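PDB 2YXL: 450aa long hypothetical fmu protein from Pyrococcus horikoshii, which probably methylates carbon 5 of cytosines in RNA, with S-adenosyl-L-methionine as the methyl donor. Local coordinates for residues A[6-10]-A[100-106]; A[18-22]-A[90-94]; A[55-60]-A[95-100]. All blocks are in the same frame, centred on the assembly; numbering follows the deposited sequence.

Contact 1: residues A[6-10]-A[100-106]; sequences KKLSI and HDPSSQT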
loop_
_atom_site.group_PDB
_atom_site.type_symbol
_atom_site.label_atom_id
_atom_site.label_comp_id
_atom_site.label_asym_id
_atom_site.label_seq_id
_atom_site.Cartn_x
_atom_site.Cartn_y
_atom_site.Cartn_z
ATOM N N LYS A 6 1.342 -32.950 9.039
ATOM C CA LYS A 6 2.825 -33.096 9.099
ATOM C C LYS A 6 3.524 -31.747 8.902
ATOM O O LYS A 6 3.388 -30.847 9.736
ATOM C CB LYS A 6 3.306 -34.126 8.072
ATOM N N LYS A 7 4.256 -31.610 7.797
ATOM C CA LYS A 7 5.042 -30.409 7.517
ATOM C C LYS A 7 4.512 -29.618 6.317
ATOM O O LYS A 7 3.367 -29.798 5.897
ATOM C CB LYS A 7 6.516 -30.773 7.310
ATOM C CG LYS A 7 7.264 -31.116 8.588
ATOM C CD LYS A 7 8.745 -31.323 8.319
ATOM C CE LYS A 7 9.498 -31.651 9.598
ATOM N NZ LYS A 7 10.953 -31.848 9.353
ATOM N N LEU A 8 5.355 -28.735 5.783
ATOM C CA LEU A 8 5.003 -27.887 4.648
ATOM C C LEU A 8 5.416 -28.536 3.325
ATOM O O LEU A 8 6.608 -28.660 3.030
ATOM C CB LEU A 8 5.667 -26.512 4.796
ATOM C CG LEU A 8 5.445 -25.437 3.726
ATOM C CD1 LEU A 8 4.120 -24.729 3.938
ATOM C CD2 LEU A 8 6.584 -24.434 3.745
ATOM N N SER A 9 4.422 -28.949 2.538
ATOM C CA SER A 9 4.659 -29.523 1.213
ATOM C C SER A 9 4.202 -28.576 0.101
ATOM O O SER A 9 3.007 -28.311 -0.048
ATOM C CB SER A 9 3.966 -30.882 1.077
ATOM O OG SER A 9 2.564 -30.753 1.236
ATOM N N ILE A 10 5.163 -28.067 -0.670
ATOM C CA ILE A 10 4.872 -27.174 -1.791
ATOM C C ILE A 10 5.172 -27.890 -3.113
ATOM O O ILE A 10 6.289 -28.369 -3.315
ATOM C CB ILE A 10 5.671 -25.834 -1.698
ATOM C CG1 ILE A 10 5.508 -25.197 -0.312
ATOM C CG2 ILE A 10 5.228 -24.851 -2.789
ATOM C CD1 ILE A 10 6.453 -24.041 -0.032
ATOM N N HIS A 100 9.630 -21.805 7.998
ATOM C CA HIS A 100 8.450 -22.588 7.626
ATOM C C HIS A 100 8.602 -24.107 7.663
ATOM O O HIS A 100 7.688 -24.824 7.252
ATOM C CB HIS A 100 7.897 -22.115 6.278
ATOM C CG HIS A 100 7.614 -20.647 6.233
ATOM N ND1 HIS A 100 6.652 -20.051 7.020
ATOM C CD2 HIS A 100 8.177 -19.653 5.505
ATOM C CE1 HIS A 100 6.633 -18.753 6.777
ATOM N NE2 HIS A 100 7.547 -18.486 5.860
ATOM N N ASP A 101 9.745 -24.586 8.153
ATOM C CA ASP A 101 9.990 -26.023 8.362
ATOM C C ASP A 101 9.436 -26.913 7.228
ATOM O O ASP A 101 8.451 -27.640 7.426
ATOM C CB ASP A 101 9.435 -26.465 9.730
ATOM C CG ASP A 101 9.904 -27.856 10.142
ATOM O OD1 ASP A 101 10.831 -28.404 9.503
ATOM O OD2 ASP A 101 9.342 -28.407 11.113
ATOM N N PRO A 102 10.075 -26.863 6.043
ATOM C CA PRO A 102 9.593 -27.590 4.865
ATOM C C PRO A 102 9.751 -29.102 4.978
ATOM O O PRO A 102 10.650 -29.580 5.674
ATOM C CB PRO A 102 10.501 -27.073 3.747
ATOM C CG PRO A 102 11.759 -26.682 4.441
ATOM C CD PRO A 102 11.315 -26.117 5.753
ATOM N N SER A 103 8.877 -29.837 4.293
ATOM C CA SER A 103 8.987 -31.291 4.180
ATOM C C SER A 103 10.045 -31.639 3.142
ATOM O O SER A 103 10.361 -30.819 2.279
ATOM C CB SER A 103 7.642 -31.904 3.781
ATOM O OG SER A 103 7.301 -31.584 2.443
ATOM N N SER A 104 10.578 -32.856 3.222
ATOM C CA SER A 104 11.634 -33.323 2.316
ATOM C C SER A 104 11.334 -33.108 0.833
ATOM O O SER A 104 12.248 -32.832 0.050
ATOM C CB SER A 104 11.949 -34.797 2.570
ATOM O OG SER A 104 12.818 -34.938 3.678
ATOM N N GLN A 105 10.062 -33.238 0.455
ATOM C CA GLN A 105 9.634 -33.006 -0.924
ATOM C C GLN A 105 9.799 -31.538 -1.332
ATOM O O GLN A 105 10.251 -31.245 -2.443
ATOM C CB GLN A 105 8.188 -33.468 -1.135
ATOM C CG GLN A 105 7.748 -33.528 -2.601
ATOM C CD GLN A 105 8.554 -34.520 -3.431
ATOM O OE1 GLN A 105 8.815 -35.646 -3.001
ATOM N NE2 GLN A 105 8.947 -34.104 -4.631
ATOM N N THR A 106 9.440 -30.630 -0.426
ATOM C CA THR A 106 9.577 -29.192 -0.655
ATOM C C THR A 106 11.040 -28.793 -0.841
ATOM O O THR A 106 11.360 -28.021 -1.750
ATOM C CB THR A 106 8.939 -28.372 0.491
ATOM O OG1 THR A 106 7.555 -28.714 0.596
ATOM C CG2 THR A 106 9.055 -26.874 0.232
#
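Leu8 O is gripped by three donors from the 100-106 segment. Thr106 OG1 donates to it at 2.6 Å and is tilted 23° from the carbonyl plane. Ser103 N reaches the same Leu8 O at 2.9 Å along an almost straight N-H path (175°), but from above that plane. Ser103 OG adds a third bond, 3.1 Å to Leu8 O, also from above the plane. OG is in position because it stands between the backbone N and the carbonyl carbon of Ser103 (chi1 70°). Thr106 OG1 plays a double part. While it donates to Leu8 O, it accepts from Ile10 N at 2.8 Å, and so links backbone groups two residues apart on the N-terminal segment.

Ser103 is the N-cap residue of helix 104-121, and Thr106 lies in the first turn. The extended 6-10 segment thus runs against the start of that helix and the turn leading into it, with one beta bridge between Leu8 and Pro102. This is the N-terminal arm of the all-helical part of the chain, laid over the junction of helices 84-99 and 104-121.

Carbon contacts fill in beside the bonds. Ile10 CD1 meets the methyl Thr106 CG2 at 3.9 Å. Leu8 lies side by side with His100, its CD2 3.7 Å from His100 CB. Leu8 also touches Val52, and Ile10 touches Leu53 and Ile56, all on helix 47-75. At the exposed end, the extended Lys7 chain slants across the Asp101 carboxylate. Lys7 NZ makes a long, weak salt bridge of 3.4 Å to Asp101 OD1.

Contact 2: residues A[18-22]-A[90-94]; sequences IIEAI and LRVAV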
loop_
_atom_site.group_PDB
_atom_site.type_symbol
_atom_site.label_atom_id
_atom_site.label_comp_id
_atom_site.label_asym_id
_atom_site.label_seq_id
_atom_site.Cartn_x
_atom_site.Cartn_y
_atom_site.Cartn_z
ATOM N N ILE A 18 5.993 -18.493 -6.003
ATOM C CA ILE A 18 6.474 -17.467 -5.062
ATOM C C ILE A 18 7.748 -16.809 -5.553
ATOM O O ILE A 18 7.949 -15.624 -5.318
ATOM C CB ILE A 18 6.746 -17.966 -3.608
ATOM C CG1 ILE A 18 6.578 -19.472 -3.468
ATOM C CG2 ILE A 18 5.940 -17.146 -2.588
ATOM C CD1 ILE A 18 7.861 -20.219 -3.683
ATOM N N ILE A 19 8.609 -17.579 -6.217
ATOM C CA ILE A 19 9.828 -17.026 -6.797
ATOM C C ILE A 19 9.466 -15.926 -7.793
ATOM O O ILE A 19 9.998 -14.819 -7.710
ATOM C CB ILE A 19 10.727 -18.105 -7.460
ATOM C CG1 ILE A 19 11.269 -19.070 -6.398
ATOM C CG2 ILE A 19 11.887 -17.447 -8.231
ATOM C CD1 ILE A 19 11.946 -20.309 -6.956
ATOM N N GLU A 20 8.543 -16.225 -8.709
ATOM C CA GLU A 20 8.087 -15.236 -9.683
ATOM C C GLU A 20 7.364 -14.061 -9.014
ATOM O O GLU A 20 7.519 -12.916 -9.440
ATOM C CB GLU A 20 7.232 -15.882 -10.784
ATOM C CG GLU A 20 6.687 -14.891 -11.822
ATOM C CD GLU A 20 6.884 -15.330 -13.273
ATOM O OE1 GLU A 20 6.899 -14.443 -14.155
ATOM O OE2 GLU A 20 7.029 -16.542 -13.541
ATOM N N ALA A 21 6.601 -14.339 -7.959
ATOM C CA ALA A 21 5.894 -13.286 -7.226
ATOM C C ALA A 21 6.865 -12.356 -6.505
ATOM O O ALA A 21 6.679 -11.138 -6.500
ATOM C CB ALA A 21 4.892 -13.888 -6.242
ATOM N N ILE A 22 7.895 -12.943 -5.900
ATOM C CA ILE A 22 8.922 -12.187 -5.192
ATOM C C ILE A 22 9.779 -11.392 -6.182
ATOM O O ILE A 22 10.129 -10.236 -5.918
ATOM C CB ILE A 22 9.784 -13.110 -4.283
ATOM C CG1 ILE A 22 8.937 -13.695 -3.138
ATOM C CG2 ILE A 22 11.000 -12.384 -3.726
ATOM C CD1 ILE A 22 8.266 -12.667 -2.217
ATOM N N LEU A 90 16.827 -16.974 -3.689
ATOM C CA LEU A 90 17.556 -17.012 -2.426
ATOM C C LEU A 90 16.678 -16.539 -1.263
ATOM O O LEU A 90 16.695 -17.141 -0.187
ATOM C CB LEU A 90 18.852 -16.198 -2.516
ATOM C CG LEU A 90 20.006 -16.758 -3.361
ATOM C CD1 LEU A 90 21.143 -15.765 -3.436
ATOM C CD2 LEU A 90 20.512 -18.099 -2.814
ATOM N N ARG A 91 15.894 -15.487 -1.492
ATOM C CA ARG A 91 14.965 -14.975 -0.482
ATOM C C ARG A 91 13.904 -16.014 -0.104
ATOM O O ARG A 91 13.612 -16.224 1.076
ATOM C CB ARG A 91 14.302 -13.681 -0.962
ATOM C CG ARG A 91 15.205 -12.461 -0.889
ATOM C CD ARG A 91 14.618 -11.264 -1.622
ATOM N NE ARG A 91 15.368 -10.044 -1.317
ATOM C CZ ARG A 91 15.158 -8.855 -1.877
ATOM N NH1 ARG A 91 14.215 -8.688 -2.799
ATOM N NH2 ARG A 91 15.904 -7.822 -1.513
ATOM N N VAL A 92 13.345 -16.662 -1.119
ATOM C CA VAL A 92 12.355 -17.709 -0.937
ATOM C C VAL A 92 12.934 -18.880 -0.130
ATOM O O VAL A 92 12.304 -19.357 0.826
ATOM C CB VAL A 92 11.806 -18.185 -2.309
ATOM C CG1 VAL A 92 11.048 -19.505 -2.184
ATOM C CG2 VAL A 92 10.918 -17.108 -2.928
ATOM N N ALA A 93 14.137 -19.317 -0.506
ATOM C CA ALA A 93 14.787 -20.460 0.138
ATOM C C ALA A 93 15.173 -20.183 1.592
ATOM O O ALA A 93 14.963 -21.030 2.461
ATOM C CB ALA A 93 16.004 -20.915 -0.665
ATOM N N VAL A 94 15.730 -19.002 1.848
ATOM C CA VAL A 94 16.132 -18.605 3.201
ATOM C C VAL A 94 14.917 -18.494 4.125
ATOM O O VAL A 94 14.955 -18.955 5.266
ATOM C CB VAL A 94 16.963 -17.287 3.197
ATOM C CG1 VAL A 94 17.101 -16.707 4.608
ATOM C CG2 VAL A 94 18.342 -17.529 2.579
HETATM O O HOH W 1 13.321 -10.234 -4.957
#
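Arg91 brings the flat group to this contact, but its guanidinium does not lie on the isoleucines. It is the aliphatic stem that touches, with Arg91 CD 4.3 Å from Ile22 CG2. The guanidinium extends past this point and is held outside the two segments: NH2 forms a salt bridge with Asp68 and NH1 another with Glu26. A water also bridges weakly from Arg91 NH1, 2.8 Å away, to the backbone Ile22 O.

The apolar centre of the contact is Val92, whose two methyls divide the isoleucines between them. Val92 CG1 meets the end of Ile18, with CD1 at 3.6 Å. The other methyl, Val92 CG2, lies 4.0 Å from Ile19 CG1 and equally far from Ile22 CG1. Val92 CG1 stands anti to the backbone N (chi1 165°), which puts CG2 beside that N, where it faces Ile19 and Ile22. The side chains of Ile19 and Val92 cross at about a right angle, while Ile18 and Ile22 meet Val92 at a slant.

All five touching residues are buried. Helix 47-75 adds Leu53 against Ile18 and Phe57 against Ile22, and helix 104-121 adds Ala114 and Ile118 against Ile19. The local axes approach to 9.6 Å at an angle of 124°. This steep crossing of two helices over a branched aliphatic layer belongs to the core of a compact all-helical domain, here probably the NusB-like N-terminal domain known from bacterial Fmu/RsmB.

Contact 3: residues A[55-60]-A[95-100]; sequences MIFYDI and DIALFH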
loop_
_atom_site.group_PDB
_atom_site.type_symbol
_atom_site.label_atom_id
_atom_site.label_comp_id
_atom_site.label_asym_id
_atom_site.label_seq_id
_atom_site.Cartn_x
_atom_site.Cartn_y
_atom_site.Cartn_z
ATOM N N MET A 55 0.844 -16.371 2.437
ATOM C CA MET A 55 1.459 -16.233 3.755
ATOM C C MET A 55 2.985 -16.115 3.642
ATOM O O MET A 55 3.589 -15.249 4.278
ATOM C CB MET A 55 1.043 -17.408 4.655
ATOM C CG MET A 55 1.638 -17.403 6.062
ATOM S SD MET A 55 3.310 -18.093 6.133
ATOM C CE MET A 55 2.988 -19.849 5.912
ATOM N N ILE A 56 3.595 -16.977 2.829
ATOM C CA ILE A 56 5.043 -16.946 2.599
ATOM C C ILE A 56 5.462 -15.638 1.913
ATOM O O ILE A 56 6.455 -15.015 2.303
ATOM C CB ILE A 56 5.527 -18.187 1.794
ATOM C CG1 ILE A 56 5.343 -19.466 2.625
ATOM C CG2 ILE A 56 6.994 -18.031 1.358
ATOM C CD1 ILE A 56 5.611 -20.759 1.869
ATOM N N PHE A 57 4.683 -15.228 0.914
ATOM C CA PHE A 57 4.896 -13.974 0.193
ATOM C C PHE A 57 5.056 -12.792 1.150
ATOM O O PHE A 57 6.060 -12.077 1.096
ATOM C CB PHE A 57 3.745 -13.731 -0.793
ATOM C CG PHE A 57 3.877 -12.465 -1.594
ATOM C CD1 PHE A 57 3.236 -11.296 -1.184
ATOM C CD2 PHE A 57 4.630 -12.441 -2.767
ATOM C CE1 PHE A 57 3.350 -10.118 -1.925
ATOM C CE2 PHE A 57 4.750 -11.270 -3.516
ATOM C CZ PHE A 57 4.106 -10.105 -3.093
ATOM N N TYR A 58 4.078 -12.602 2.031
ATOM C CA TYR A 58 4.118 -11.502 2.996
ATOM C C TYR A 58 5.163 -11.681 4.094
ATOM O O TYR A 58 5.660 -10.697 4.639
ATOM C CB TYR A 58 2.733 -11.246 3.606
ATOM C CG TYR A 58 1.760 -10.601 2.645
ATOM C CD1 TYR A 58 0.582 -11.251 2.278
ATOM C CD2 TYR A 58 2.024 -9.344 2.090
ATOM C CE1 TYR A 58 -0.315 -10.665 1.394
ATOM C CE2 TYR A 58 1.135 -8.749 1.199
ATOM C CZ TYR A 58 -0.033 -9.415 0.857
ATOM O OH TYR A 58 -0.921 -8.837 -0.019
ATOM N N ASP A 59 5.492 -12.926 4.420
ATOM C CA ASP A 59 6.558 -13.205 5.376
ATOM C C ASP A 59 7.910 -12.744 4.820
ATOM O O ASP A 59 8.726 -12.181 5.553
ATOM C CB ASP A 59 6.594 -14.698 5.718
ATOM C CG ASP A 59 7.364 -14.990 6.992
ATOM O OD1 ASP A 59 7.031 -14.412 8.044
ATOM O OD2 ASP A 59 8.294 -15.817 6.947
ATOM N N ILE A 60 8.134 -12.979 3.526
ATOM C CA ILE A 60 9.356 -12.538 2.853
ATOM C C ILE A 60 9.405 -11.005 2.767
ATOM O O ILE A 60 10.424 -10.393 3.101
ATOM C CB ILE A 60 9.514 -13.173 1.437
ATOM C CG1 ILE A 60 9.675 -14.696 1.541
ATOM C CG2 ILE A 60 10.705 -12.560 0.696
ATOM C CD1 ILE A 60 9.452 -15.452 0.244
ATOM N N ASP A 95 13.837 -17.906 3.617
ATOM C CA ASP A 95 12.600 -17.769 4.383
ATOM C C ASP A 95 11.967 -19.123 4.708
ATOM O O ASP A 95 11.493 -19.347 5.828
ATOM C CB ASP A 95 11.599 -16.899 3.626
ATOM C CG ASP A 95 10.401 -16.533 4.466
ATOM O OD1 ASP A 95 9.286 -16.996 4.146
ATOM O OD2 ASP A 95 10.576 -15.790 5.454
ATOM N N ILE A 96 11.958 -20.018 3.723
ATOM C CA ILE A 96 11.382 -21.346 3.899
ATOM C C ILE A 96 12.215 -22.173 4.885
ATOM O O ILE A 96 11.661 -22.831 5.768
ATOM C CB ILE A 96 11.155 -22.062 2.539
ATOM C CG1 ILE A 96 9.893 -21.502 1.871
ATOM C CG2 ILE A 96 11.018 -23.563 2.722
ATOM C CD1 ILE A 96 9.685 -21.931 0.431
ATOM N N ALA A 97 13.538 -22.105 4.747
ATOM C CA ALA A 97 14.454 -22.854 5.611
ATOM C C ALA A 97 14.455 -22.367 7.062
ATOM O O ALA A 97 14.510 -23.177 7.986
ATOM C CB ALA A 97 15.868 -22.834 5.045
ATOM N N LEU A 98 14.393 -21.053 7.257
ATOM C CA LEU A 98 14.470 -20.479 8.601
ATOM C C LEU A 98 13.152 -20.501 9.363
ATOM O O LEU A 98 13.151 -20.647 10.584
ATOM C CB LEU A 98 15.000 -19.041 8.561
ATOM C CG LEU A 98 16.453 -18.750 8.170
ATOM C CD1 LEU A 98 16.753 -17.275 8.417
ATOM C CD2 LEU A 98 17.446 -19.634 8.916
ATOM N N PHE A 99 12.037 -20.356 8.651
ATOM C CA PHE A 99 10.763 -20.077 9.315
ATOM C C PHE A 99 9.637 -21.096 9.123
ATOM O O PHE A 99 8.787 -21.238 9.995
ATOM C CB PHE A 99 10.264 -18.677 8.932
ATOM C CG PHE A 99 11.236 -17.576 9.257
ATOM C CD1 PHE A 99 11.472 -17.201 10.579
ATOM C CD2 PHE A 99 11.913 -16.909 8.242
ATOM C CE1 PHE A 99 12.372 -16.184 10.882
ATOM C CE2 PHE A 99 12.814 -15.890 8.533
ATOM C CZ PHE A 99 13.045 -15.528 9.855
ATOM N N HIS A 100 9.630 -21.805 7.998
ATOM C CA HIS A 100 8.450 -22.588 7.626
ATOM C C HIS A 100 8.602 -24.107 7.663
ATOM O O HIS A 100 7.688 -24.824 7.252
ATOM C CB HIS A 100 7.897 -22.115 6.278
ATOM C CG HIS A 100 7.614 -20.647 6.233
ATOM N ND1 HIS A 100 6.652 -20.051 7.020
ATOM C CD2 HIS A 100 8.177 -19.653 5.505
ATOM C CE1 HIS A 100 6.633 -18.753 6.777
ATOM N NE2 HIS A 100 7.547 -18.486 5.860
#
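This is a buried helix-helix contact with an acidic pair and a histidine at its centre. It joins the first half of helix 47-75 to the C-terminal end of helix 84-99. The local axes are nearly perpendicular, at 91°, and 11.0 Å apart at their closest approach.

The imidazole of His100 fills the angle between the helices. Its CG is anti to the carbonyl carbon (chi1 -54°), which carries the ring toward helix 47-75. Ile56 CG1 lies over one face in a CH-pi contact, 4.2 Å from the centroid of the His100 ring and 17° off its normal. Phe99 CB covers the opposite face. Met55 SD approaches the His100 ring obliquely, 4.3 Å from its centroid. Asp95 OD1 is at the ring edge and accepts a weak bond from His100 NE2 at 2.9 Å.

His100 is the first residue past helix 84-99, and its packing on Ile56 and Met55 joins the end of that helix to helix 47-75 inside the all-helical domain. With an alanine in place of His100, Asp95 OD1 would probably lose this N-H, and a gap is likely to open between Ile56 and Phe99.

The two acids meet across the contact, with Asp59 OD2 2.7 Å from Asp95 OD2 and their carboxylate planes well out of parallel. Oxygens this close suggest that one of the acids holds a proton. Outside the two segments, Lys63 forms a salt bridge with Asp59 OD1 and a cation-pi contact with Phe99, and its charge is likely to ease the crowding of acids. Apolar groups pack beside the acids: Ile60 CG1 lies against the Asp95 carboxylate, 3.5 Å from CG of that residue, and Ile56 CD1 reaches Ile96 CG1 at 4.3 Å.

In the fold
From the N terminus, the arm 6-10 comes first, and contact 1 joins it to residues 100-106, closing a long and mostly helical loop. The other two contacts fall within that loop. Contact 2 runs from helix 12-24 forward to helix 84-99. Contact 3 starts later, on helix 47-75, and ends just past contact 2 on helix 84-99, so these two loops cross. Helix 84-99 is common to both. Their centres are 9 Å apart, and they touch through Ile22 and Phe57. Contacts 1 and 3 share His100 and meet where Ile10 packs on Ile56 and Ile96. Together they tie four helices and the N-terminal arm, away from the sinefungin pocket.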